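Local coordinates for glyoxylate-induced Protein (Pseudomonas aeruginosa, PDB 1SQ4), which is of unproven function but is a double-barrel cupin that may act as a ureidoglycine aminohydrolase, at residues E28-I33 / N228-E233; A92-V97 / F138-K143; V196-G201 / C250-P255. All coordinates share one frame; numbering follows the deposited sequence.

Interaction 1: residues E28-I33 / N228-E233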
loop_
_atom_site.group_PDB
_atom_site.type_symbol
_atom_site.label_atom_id
_atom_site.label_comp_id
_atom_site.label_asym_id
_atom_site.label_seq_id
_atom_site.Cartn_x
_atom_site.Cartn_y
_atom_site.Cartn_z
ATOM N N GLU A 28 -3.342 -12.312 -0.435
ATOM C CA GLU A 28 -4.083 -12.934 0.640
ATOM C C GLU A 28 -5.250 -13.748 0.114
ATOM O O GLU A 28 -5.966 -14.393 0.879
ATOM C CB GLU A 28 -4.563 -11.873 1.628
ATOM C CG GLU A 28 -5.450 -10.786 1.027
ATOM C CD GLU A 28 -4.795 -9.981 -0.109
ATOM O OE1 GLU A 28 -3.595 -9.611 -0.004
ATOM O OE2 GLU A 28 -5.506 -9.690 -1.104
ATOM N N ALA A 29 -5.405 -13.750 -1.204
ATOM C CA ALA A 29 -6.497 -14.463 -1.847
ATOM C C ALA A 29 -6.013 -15.434 -2.910
ATOM O O ALA A 29 -6.722 -16.368 -3.293
ATOM C CB ALA A 29 -7.445 -13.464 -2.477
ATOM N N TYR A 30 -4.808 -15.212 -3.403
ATOM C CA TYR A 30 -4.314 -16.086 -4.431
ATOM C C TYR A 30 -2.799 -16.057 -4.562
ATOM O O TYR A 30 -2.106 -15.265 -3.911
ATOM C CB TYR A 30 -4.964 -15.716 -5.766
ATOM C CG TYR A 30 -4.598 -14.340 -6.240
ATOM C CD1 TYR A 30 -5.252 -13.213 -5.753
ATOM C CD2 TYR A 30 -3.564 -14.163 -7.151
ATOM C CE1 TYR A 30 -4.881 -11.941 -6.165
ATOM C CE2 TYR A 30 -3.182 -12.902 -7.573
ATOM C CZ TYR A 30 -3.844 -11.793 -7.076
ATOM O OH TYR A 30 -3.464 -10.540 -7.492
ATOM N N ALA A 31 -2.306 -16.956 -5.410
ATOM C CA ALA A 31 -0.884 -17.099 -5.696
ATOM C C ALA A 31 -0.718 -17.550 -7.143
ATOM O O ALA A 31 -1.357 -18.507 -7.569
ATOM C CB ALA A 31 -0.272 -18.132 -4.769
ATOM N N VAL A 32 0.118 -16.845 -7.898
ATOM C CA VAL A 32 0.386 -17.214 -9.282
ATOM C C VAL A 32 1.820 -17.672 -9.364
ATOM O O VAL A 32 2.721 -16.970 -8.912
ATOM C CB VAL A 32 0.278 -16.040 -10.262
ATOM C CG1 VAL A 32 0.465 -16.556 -11.668
ATOM C CG2 VAL A 32 -1.046 -15.321 -10.116
ATOM N N ILE A 33 2.036 -18.843 -9.946
ATOM C CA ILE A 33 3.387 -19.380 -10.090
ATOM C C ILE A 33 3.699 -19.653 -11.562
ATOM O O ILE A 33 3.120 -20.555 -12.178
ATOM C CB ILE A 33 3.543 -20.691 -9.327
ATOM C CG1 ILE A 33 2.938 -20.548 -7.942
ATOM C CG2 ILE A 33 5.025 -21.048 -9.209
ATOM C CD1 ILE A 33 2.880 -21.864 -7.243
ATOM N N ASN A 228 -9.441 -12.081 -8.068
ATOM C CA ASN A 228 -9.787 -11.085 -7.067
ATOM C C ASN A 228 -9.337 -9.653 -7.379
ATOM O O ASN A 228 -8.324 -9.199 -6.859
ATOM C CB ASN A 228 -9.200 -11.508 -5.715
ATOM C CG ASN A 228 -9.462 -10.493 -4.619
ATOM O OD1 ASN A 228 -10.589 -10.034 -4.444
ATOM N ND2 ASN A 228 -8.428 -10.146 -3.873
ATOM N N GLN A 229 -10.068 -8.933 -8.217
ATOM C CA GLN A 229 -9.695 -7.545 -8.499
ATOM C C GLN A 229 -8.356 -7.351 -9.219
ATOM O O GLN A 229 -7.944 -6.217 -9.470
ATOM C CB GLN A 229 -9.667 -6.749 -7.186
ATOM C CG GLN A 229 -11.016 -6.603 -6.540
ATOM C CD GLN A 229 -11.944 -5.737 -7.364
ATOM O OE1 GLN A 229 -11.869 -4.497 -7.320
ATOM N NE2 GLN A 229 -12.805 -6.380 -8.154
ATOM N N ASP A 230 -7.674 -8.441 -9.550
ATOM C CA ASP A 230 -6.381 -8.341 -10.226
ATOM C C ASP A 230 -6.297 -9.141 -11.519
ATOM O O ASP A 230 -6.420 -10.358 -11.509
ATOM C CB ASP A 230 -5.263 -8.807 -9.290
ATOM C CG ASP A 230 -4.983 -7.825 -8.174
ATOM O OD1 ASP A 230 -4.400 -8.238 -7.151
ATOM O OD2 ASP A 230 -5.334 -6.641 -8.312
ATOM N N TRP A 231 -6.091 -8.457 -12.638
ATOM C CA TRP A 231 -5.964 -9.153 -13.905
ATOM C C TRP A 231 -4.506 -9.566 -14.107
ATOM O O TRP A 231 -3.585 -8.763 -13.919
ATOM C CB TRP A 231 -6.398 -8.266 -15.068
ATOM C CG TRP A 231 -7.870 -7.950 -15.117
ATOM C CD1 TRP A 231 -8.488 -6.838 -14.622
ATOM C CD2 TRP A 231 -8.895 -8.727 -15.752
ATOM N NE1 TRP A 231 -9.831 -6.869 -14.921
ATOM C CE2 TRP A 231 -10.107 -8.019 -15.610
ATOM C CE3 TRP A 231 -8.903 -9.953 -16.430
ATOM C CZ2 TRP A 231 -11.316 -8.493 -16.117
ATOM C CZ3 TRP A 231 -10.107 -10.426 -16.937
ATOM C CH2 TRP A 231 -11.297 -9.696 -16.778
ATOM N N VAL A 232 -4.294 -10.827 -14.473
ATOM C CA VAL A 232 -2.948 -11.320 -14.711
ATOM C C VAL A 232 -2.889 -12.211 -15.953
ATOM O O VAL A 232 -3.763 -13.037 -16.184
ATOM C CB VAL A 232 -2.380 -12.088 -13.463
ATOM C CG1 VAL A 232 -2.286 -11.139 -12.271
ATOM C CG2 VAL A 232 -3.259 -13.268 -13.101
ATOM N N GLU A 233 -1.874 -12.006 -16.778
ATOM C CA GLU A 233 -1.723 -12.820 -17.962
ATOM C C GLU A 233 -1.171 -14.159 -17.520
ATOM O O GLU A 233 -0.262 -14.217 -16.690
ATOM C CB GLU A 233 -0.748 -12.174 -18.944
ATOM C CG GLU A 233 -1.358 -11.103 -19.828
ATOM C CD GLU A 233 -0.405 -10.629 -20.911
ATOM O OE1 GLU A 233 0.591 -9.948 -20.580
ATOM O OE2 GLU A 233 -0.653 -10.953 -22.097
#
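Tyr30 meets Asp230 at the edge of its ring: carboxylate oxygen OD1 of Asp230 lies in the ring plane, beside the hydroxyl, and Asn228 CB approaches the same ring obliquely. The hydroxyl is the donor, Tyr30 OH to Asp230 OD1 at 2.5 Å, and the bond uses the anti lone pair of OD1, the one turned away from OD2. Ring and carboxylate planes are 74° apart, and the two side chains cross at about a right angle. Tyr30 CG sits between its own backbone N and carbonyl carbon (chi1 64°), and from there the ring carries OH to Asp230. On one side of this bond the amide of Asn228 rests on a methyl, its ND2 lying 3.7 Å from Ala29 CB. On the other, two valines meet by single methyls, Val32 CG2 and Val232 CG2 being 4.2 Å apart. No backbone bond joins the segments, so side chains alone bridge the gap. Strand 30-33 belongs to the large sheet of the C-terminal cupin barrel, between strands 25-26 and 239-244, whereas 230-235 edges the smaller sheet next to strand 222-227. Leu227 of that strand touches both Tyr30 and Val32, and Phe26 of a second subunit packs on Glu28 and Ala29.

Interaction 2: residues A92-V97 / F138-K143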
loop_
_atom_site.group_PDB
_atom_site.type_symbol
_atom_site.label_atom_id
_atom_site.label_comp_id
_atom_site.label_asym_id
_atom_site.label_seq_id
_atom_site.Cartn_x
_atom_site.Cartn_y
_atom_site.Cartn_z
ATOM N N ALA A 92 -4.994 -40.963 -5.787
ATOM C CA ALA A 92 -4.295 -40.204 -6.816
ATOM C C ALA A 92 -4.999 -40.100 -8.169
ATOM O O ALA A 92 -6.012 -40.754 -8.437
ATOM C CB ALA A 92 -2.892 -40.789 -7.027
ATOM N N VAL A 93 -4.431 -39.246 -9.008
ATOM C CA VAL A 93 -4.894 -39.037 -10.359
ATOM C C VAL A 93 -3.632 -38.804 -11.185
ATOM O O VAL A 93 -2.839 -37.901 -10.894
ATOM C CB VAL A 93 -5.813 -37.811 -10.480
ATOM C CG1 VAL A 93 -6.126 -37.549 -11.939
ATOM C CG2 VAL A 93 -7.097 -38.043 -9.705
ATOM N N LEU A 94 -3.431 -39.643 -12.192
ATOM C CA LEU A 94 -2.273 -39.527 -13.067
ATOM C C LEU A 94 -2.746 -38.954 -14.388
ATOM O O LEU A 94 -3.742 -39.407 -14.961
ATOM C CB LEU A 94 -1.626 -40.903 -13.285
ATOM C CG LEU A 94 -0.374 -41.310 -12.493
ATOM C CD1 LEU A 94 -0.510 -40.975 -11.028
ATOM C CD2 LEU A 94 -0.137 -42.797 -12.680
ATOM N N PHE A 95 -2.030 -37.948 -14.870
ATOM C CA PHE A 95 -2.386 -37.305 -16.119
ATOM C C PHE A 95 -1.151 -37.075 -16.964
ATOM O O PHE A 95 -0.395 -36.129 -16.729
ATOM C CB PHE A 95 -3.057 -35.966 -15.839
ATOM C CG PHE A 95 -3.491 -35.248 -17.071
ATOM C CD1 PHE A 95 -4.528 -35.752 -17.845
ATOM C CD2 PHE A 95 -2.834 -34.096 -17.487
ATOM C CE1 PHE A 95 -4.905 -35.115 -19.011
ATOM C CE2 PHE A 95 -3.209 -33.451 -18.658
ATOM C CZ PHE A 95 -4.243 -33.961 -19.426
ATOM N N VAL A 96 -0.949 -37.920 -17.967
ATOM C CA VAL A 96 0.228 -37.781 -18.807
ATOM C C VAL A 96 0.110 -36.645 -19.816
ATOM O O VAL A 96 -0.900 -36.512 -20.504
ATOM C CB VAL A 96 0.531 -39.101 -19.528
ATOM C CG1 VAL A 96 -0.705 -39.574 -20.227
ATOM C CG2 VAL A 96 1.675 -38.913 -20.514
ATOM N N VAL A 97 1.157 -35.830 -19.889
ATOM C CA VAL A 97 1.177 -34.699 -20.805
ATOM C C VAL A 97 2.177 -34.863 -21.943
ATOM O O VAL A 97 2.089 -34.172 -22.956
ATOM C CB VAL A 97 1.485 -33.380 -20.067
ATOM C CG1 VAL A 97 0.356 -33.046 -19.122
ATOM C CG2 VAL A 97 2.793 -33.495 -19.315
ATOM N N PHE A 138 4.260 -36.699 -16.627
ATOM C CA PHE A 138 2.883 -36.714 -16.157
ATOM C C PHE A 138 2.688 -35.963 -14.853
ATOM O O PHE A 138 3.643 -35.683 -14.137
ATOM C CB PHE A 138 2.387 -38.153 -15.968
ATOM C CG PHE A 138 3.142 -38.930 -14.915
ATOM C CD1 PHE A 138 4.393 -39.465 -15.192
ATOM C CD2 PHE A 138 2.561 -39.195 -13.676
ATOM C CE1 PHE A 138 5.054 -40.237 -14.255
ATOM C CE2 PHE A 138 3.216 -39.965 -12.731
ATOM C CZ PHE A 138 4.456 -40.494 -13.023
ATOM N N HIS A 139 1.428 -35.658 -14.558
ATOM C CA HIS A 139 1.056 -34.961 -13.339
ATOM C C HIS A 139 0.556 -35.989 -12.344
ATOM O O HIS A 139 -0.153 -36.917 -12.713
ATOM C CB HIS A 139 -0.054 -33.936 -13.604
ATOM C CG HIS A 139 0.420 -32.680 -14.263
ATOM N ND1 HIS A 139 0.240 -31.434 -13.707
ATOM C CD2 HIS A 139 1.056 -32.475 -15.444
ATOM C CE1 HIS A 139 0.741 -30.516 -14.513
ATOM N NE2 HIS A 139 1.242 -31.123 -15.575
ATOM N N TRP A 140 0.924 -35.819 -11.081
ATOM C CA TRP A 140 0.504 -36.742 -10.041
ATOM C C TRP A 140 -0.128 -35.936 -8.907
ATOM O O TRP A 140 0.551 -35.249 -8.147
ATOM C CB TRP A 140 1.722 -37.537 -9.561
ATOM C CG TRP A 140 1.463 -38.617 -8.530
ATOM C CD1 TRP A 140 0.257 -39.041 -8.063
ATOM C CD2 TRP A 140 2.456 -39.346 -7.791
ATOM N NE1 TRP A 140 0.434 -39.982 -7.067
ATOM C CE2 TRP A 140 1.779 -40.184 -6.880
ATOM C CE3 TRP A 140 3.863 -39.365 -7.802
ATOM C CZ2 TRP A 140 2.444 -41.030 -5.994
ATOM C CZ3 TRP A 140 4.527 -40.213 -6.915
ATOM C CH2 TRP A 140 3.813 -41.027 -6.026
ATOM N N ILE A 141 -1.445 -36.021 -8.804
ATOM C CA ILE A 141 -2.168 -35.297 -7.783
ATOM C C ILE A 141 -2.559 -36.227 -6.632
ATOM O O ILE A 141 -3.232 -37.238 -6.842
ATOM C CB ILE A 141 -3.400 -34.653 -8.415
ATOM C CG1 ILE A 141 -2.959 -33.761 -9.568
ATOM C CG2 ILE A 141 -4.145 -33.846 -7.392
ATOM C CD1 ILE A 141 -4.074 -33.285 -10.457
ATOM N N ARG A 142 -2.143 -35.875 -5.417
ATOM C CA ARG A 142 -2.423 -36.697 -4.239
ATOM C C ARG A 142 -3.292 -36.051 -3.178
ATOM O O ARG A 142 -3.304 -34.829 -3.022
ATOM C CB ARG A 142 -1.110 -37.141 -3.573
ATOM C CG ARG A 142 -0.260 -38.074 -4.433
ATOM C CD ARG A 142 1.160 -38.236 -3.911
ATOM N NE ARG A 142 1.295 -39.116 -2.748
ATOM C CZ ARG A 142 1.436 -38.694 -1.497
ATOM N NH1 ARG A 142 1.452 -37.392 -1.235
ATOM N NH2 ARG A 142 1.593 -39.569 -0.514
ATOM N N LYS A 143 -4.011 -36.891 -2.440
ATOM C CA LYS A 143 -4.869 -36.435 -1.357
ATOM C C LYS A 143 -5.258 -37.595 -0.471
ATOM O O LYS A 143 -5.427 -38.717 -0.938
ATOM C CB LYS A 143 -6.156 -35.804 -1.888
ATOM C CG LYS A 143 -7.178 -35.445 -0.800
ATOM C CD LYS A 143 -8.532 -35.163 -1.437
ATOM C CE LYS A 143 -9.604 -34.660 -0.461
ATOM N NZ LYS A 143 -9.780 -35.457 0.780
#
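Phe95 O receives the shortest backbone bond of this strand pair, from His139 N at 2.9 Å. Phe138 CA also approaches this oxygen, as a CA-H...O contact. The return bond, Phe95 N to His139 O, completes an antiparallel hydrogen-bonded pair. Farther along, Ile141 N lies 3.1 Å from Val93 O, while the reverse bond from Val93 N is weak. Ala92, Leu94, Val96, Phe138 and Trp140 share one face of the sheet. Phe138 CG sits between its backbone N and carbonyl carbon (chi1 63°), and the ring beyond it lies beside Leu94, whose CG is 3.8 Å from Phe138 CD2 and whose CD1 is 3.6 Å from Trp140 CD1. Ala92 CB comes in at the indole edge, in plane, 3.4 Å from Trp140 NE1; Arg142 CD lies over one indole face, toward its rim. Val93, Phe95, His139 and Ile141 point to the opposite face of the sheet; beside His139, whose ND1 is hydrogen-bonded to Gln70, Val97 CG1 lies 3.8 Å from CD2 of the imidazole. These are central strands of the N-terminal cupin barrel, 90-98 flanked by 116-120 and 136-144 by 69-76. The Val93-Phe95-His139-Ile141 face forms an interface with the C-terminal barrel, packing on strands 191-198 and 258-265.

Interaction 3: residues V196-G201 / C250-P255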
loop_
_atom_site.group_PDB
_atom_site.type_symbol
_atom_site.label_atom_id
_atom_site.label_comp_id
_atom_site.label_asym_id
_atom_site.label_seq_id
_atom_site.Cartn_x
_atom_site.Cartn_y
_atom_site.Cartn_z
ATOM N N VAL A 196 -10.859 -27.424 -17.401
ATOM C CA VAL A 196 -11.765 -26.358 -17.788
ATOM C C VAL A 196 -11.337 -25.867 -19.172
ATOM O O VAL A 196 -10.174 -25.548 -19.388
ATOM C CB VAL A 196 -11.701 -25.218 -16.773
ATOM C CG1 VAL A 196 -12.737 -24.157 -17.105
ATOM C CG2 VAL A 196 -11.914 -25.774 -15.384
ATOM N N ASN A 197 -12.284 -25.823 -20.103
ATOM C CA ASN A 197 -12.008 -25.394 -21.462
ATOM C C ASN A 197 -12.638 -24.055 -21.824
ATOM O O ASN A 197 -13.852 -23.872 -21.697
ATOM C CB ASN A 197 -12.521 -26.428 -22.449
ATOM C CG ASN A 197 -12.264 -27.828 -22.000
ATOM O OD1 ASN A 197 -11.124 -28.219 -21.760
ATOM N ND2 ASN A 197 -13.328 -28.602 -21.878
ATOM N N PHE A 198 -11.799 -23.135 -22.294
ATOM C CA PHE A 198 -12.238 -21.811 -22.715
ATOM C C PHE A 198 -11.939 -21.605 -24.199
ATOM O O PHE A 198 -10.782 -21.657 -24.628
ATOM C CB PHE A 198 -11.521 -20.706 -21.934
ATOM C CG PHE A 198 -11.978 -20.557 -20.514
ATOM C CD1 PHE A 198 -11.372 -21.280 -19.491
ATOM C CD2 PHE A 198 -13.009 -19.684 -20.196
ATOM C CE1 PHE A 198 -11.781 -21.126 -18.165
ATOM C CE2 PHE A 198 -13.430 -19.520 -18.877
ATOM C CZ PHE A 198 -12.814 -20.244 -17.862
ATOM N N GLU A 199 -12.989 -21.372 -24.978
ATOM C CA GLU A 199 -12.845 -21.116 -26.403
ATOM C C GLU A 199 -12.321 -19.694 -26.541
ATOM O O GLU A 199 -12.517 -18.870 -25.652
ATOM C CB GLU A 199 -14.196 -21.237 -27.107
ATOM C CG GLU A 199 -14.639 -22.658 -27.342
ATOM C CD GLU A 199 -13.752 -23.370 -28.349
ATOM O OE1 GLU A 199 -13.715 -22.932 -29.520
ATOM O OE2 GLU A 199 -13.089 -24.359 -27.971
ATOM N N PRO A 200 -11.657 -19.385 -27.663
ATOM C CA PRO A 200 -11.106 -18.046 -27.901
ATOM C C PRO A 200 -12.185 -16.977 -27.974
ATOM O O PRO A 200 -11.925 -15.844 -28.376
ATOM C CB PRO A 200 -10.360 -18.215 -29.220
ATOM C CG PRO A 200 -11.167 -19.253 -29.924
ATOM C CD PRO A 200 -11.443 -20.254 -28.834
ATOM N N GLY A 201 -13.392 -17.348 -27.562
ATOM C CA GLY A 201 -14.512 -16.430 -27.601
ATOM C C GLY A 201 -14.322 -15.109 -26.882
ATOM O O GLY A 201 -13.329 -14.402 -27.077
ATOM N N CYS A 250 -12.417 -14.609 -16.486
ATOM C CA CYS A 250 -11.471 -14.977 -17.506
ATOM C C CYS A 250 -11.649 -14.203 -18.792
ATOM O O CYS A 250 -12.760 -13.844 -19.161
ATOM C CB CYS A 250 -11.567 -16.475 -17.780
ATOM S SG CYS A 250 -10.353 -17.022 -18.977
ATOM N N TYR A 251 -10.541 -13.949 -19.473
ATOM C CA TYR A 251 -10.585 -13.214 -20.724
ATOM C C TYR A 251 -9.700 -13.960 -21.710
ATOM O O TYR A 251 -8.595 -13.526 -22.008
ATOM C CB TYR A 251 -10.051 -11.794 -20.513
ATOM C CG TYR A 251 -10.705 -10.727 -21.367
ATOM C CD1 TYR A 251 -11.761 -9.950 -20.871
ATOM C CD2 TYR A 251 -10.267 -10.491 -22.669
ATOM C CE1 TYR A 251 -12.365 -8.958 -21.658
ATOM C CE2 TYR A 251 -10.858 -9.510 -23.470
ATOM C CZ TYR A 251 -11.907 -8.746 -22.966
ATOM O OH TYR A 251 -12.505 -7.800 -23.787
ATOM N N SER A 252 -10.179 -15.095 -22.204
ATOM C CA SER A 252 -9.403 -15.883 -23.148
ATOM C C SER A 252 -9.592 -15.348 -24.556
ATOM O O SER A 252 -10.631 -15.576 -25.188
ATOM C CB SER A 252 -9.842 -17.336 -23.110
ATOM O OG SER A 252 -11.179 -17.449 -23.543
ATOM N N GLY A 253 -8.581 -14.639 -25.046
ATOM C CA GLY A 253 -8.646 -14.083 -26.385
ATOM C C GLY A 253 -7.650 -14.720 -27.341
ATOM O O GLY A 253 -7.648 -14.399 -28.529
ATOM N N GLY A 254 -6.814 -15.623 -26.827
ATOM C CA GLY A 254 -5.818 -16.280 -27.657
ATOM C C GLY A 254 -6.357 -16.871 -28.946
ATOM O O GLY A 254 -7.557 -17.131 -29.048
ATOM N N PRO A 255 -5.500 -17.097 -29.955
ATOM C CA PRO A 255 -5.976 -17.665 -31.216
ATOM C C PRO A 255 -6.488 -19.098 -31.047
ATOM O O PRO A 255 -7.444 -19.506 -31.706
ATOM C CB PRO A 255 -4.750 -17.570 -32.123
ATOM C CG PRO A 255 -3.619 -17.743 -31.162
ATOM C CD PRO A 255 -4.043 -16.902 -29.976
#
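Two strands of the C-terminal cupin barrel, one from each of its sheets, run out here into loops that touch: 191-198 leads into Glu199-Gly201 and 248-251 into Ser252-Pro255. The thiol of Cys250 makes a sulfur-aromatic contact with Phe198. Cys250 SG stands over the centre of one ring face, 4.0 Å from the centroid of the Phe198 ring and 12° off its normal. With SG anti to the backbone N (chi1 -177°), the sulfur comes over the ring, and Cys250 CB lies 3.7 Å from Phe198 CE2. Trp176 stacks on the Phe198 ring as well. Where the strands give way to loop, at Glu199 and Ser252, the contact turns polar. Ser252 OG donates to Glu199 O at 2.9 Å, coming from 36° out of the carbonyl plane, and lies 3.6 Å from Phe198 CB, so the hydroxyl touches both Phe198 CB and the loop carbonyl. Beyond it, Pro200 touches the Gly254 and Pro255 carbonyl oxygens with CB and CG. Tyr251 OH of a neighbouring subunit is hydrogen-bonded to Gly253 N. Between these two segments a single hydrogen bond, from side chain to backbone, ties the loops; the rest of the contact is sulfur, ring and proline packing, so no backbone pairing joins these segments: one polar bond is set beside sulfur-ring and proline contacts.

Interaction 2 is the core contact, its centre about 6 Å from the chain centre and every touching residue buried; the centres of interactions 1 and 3 lie about 18 and 19 Å out, and both are partly buried. Paired backbone bonds join neighbouring strands of the N-terminal barrel in interaction 2. Interactions 1 and 3 instead bridge the two sheets of the C-terminal barrel, the first by a side-chain to side-chain Tyr-Asp bond, the second by a serine bond to a backbone carbonyl and a sulfur-aromatic contact. Those two touch directly, Trp231 CZ3 lying 3.8 Å from Tyr251 CB, and both meet the same neighbouring subunit. Interaction 2 touches neither, its nearest atoms being about 11 Å from interaction 1 and 9 Å from interaction 3.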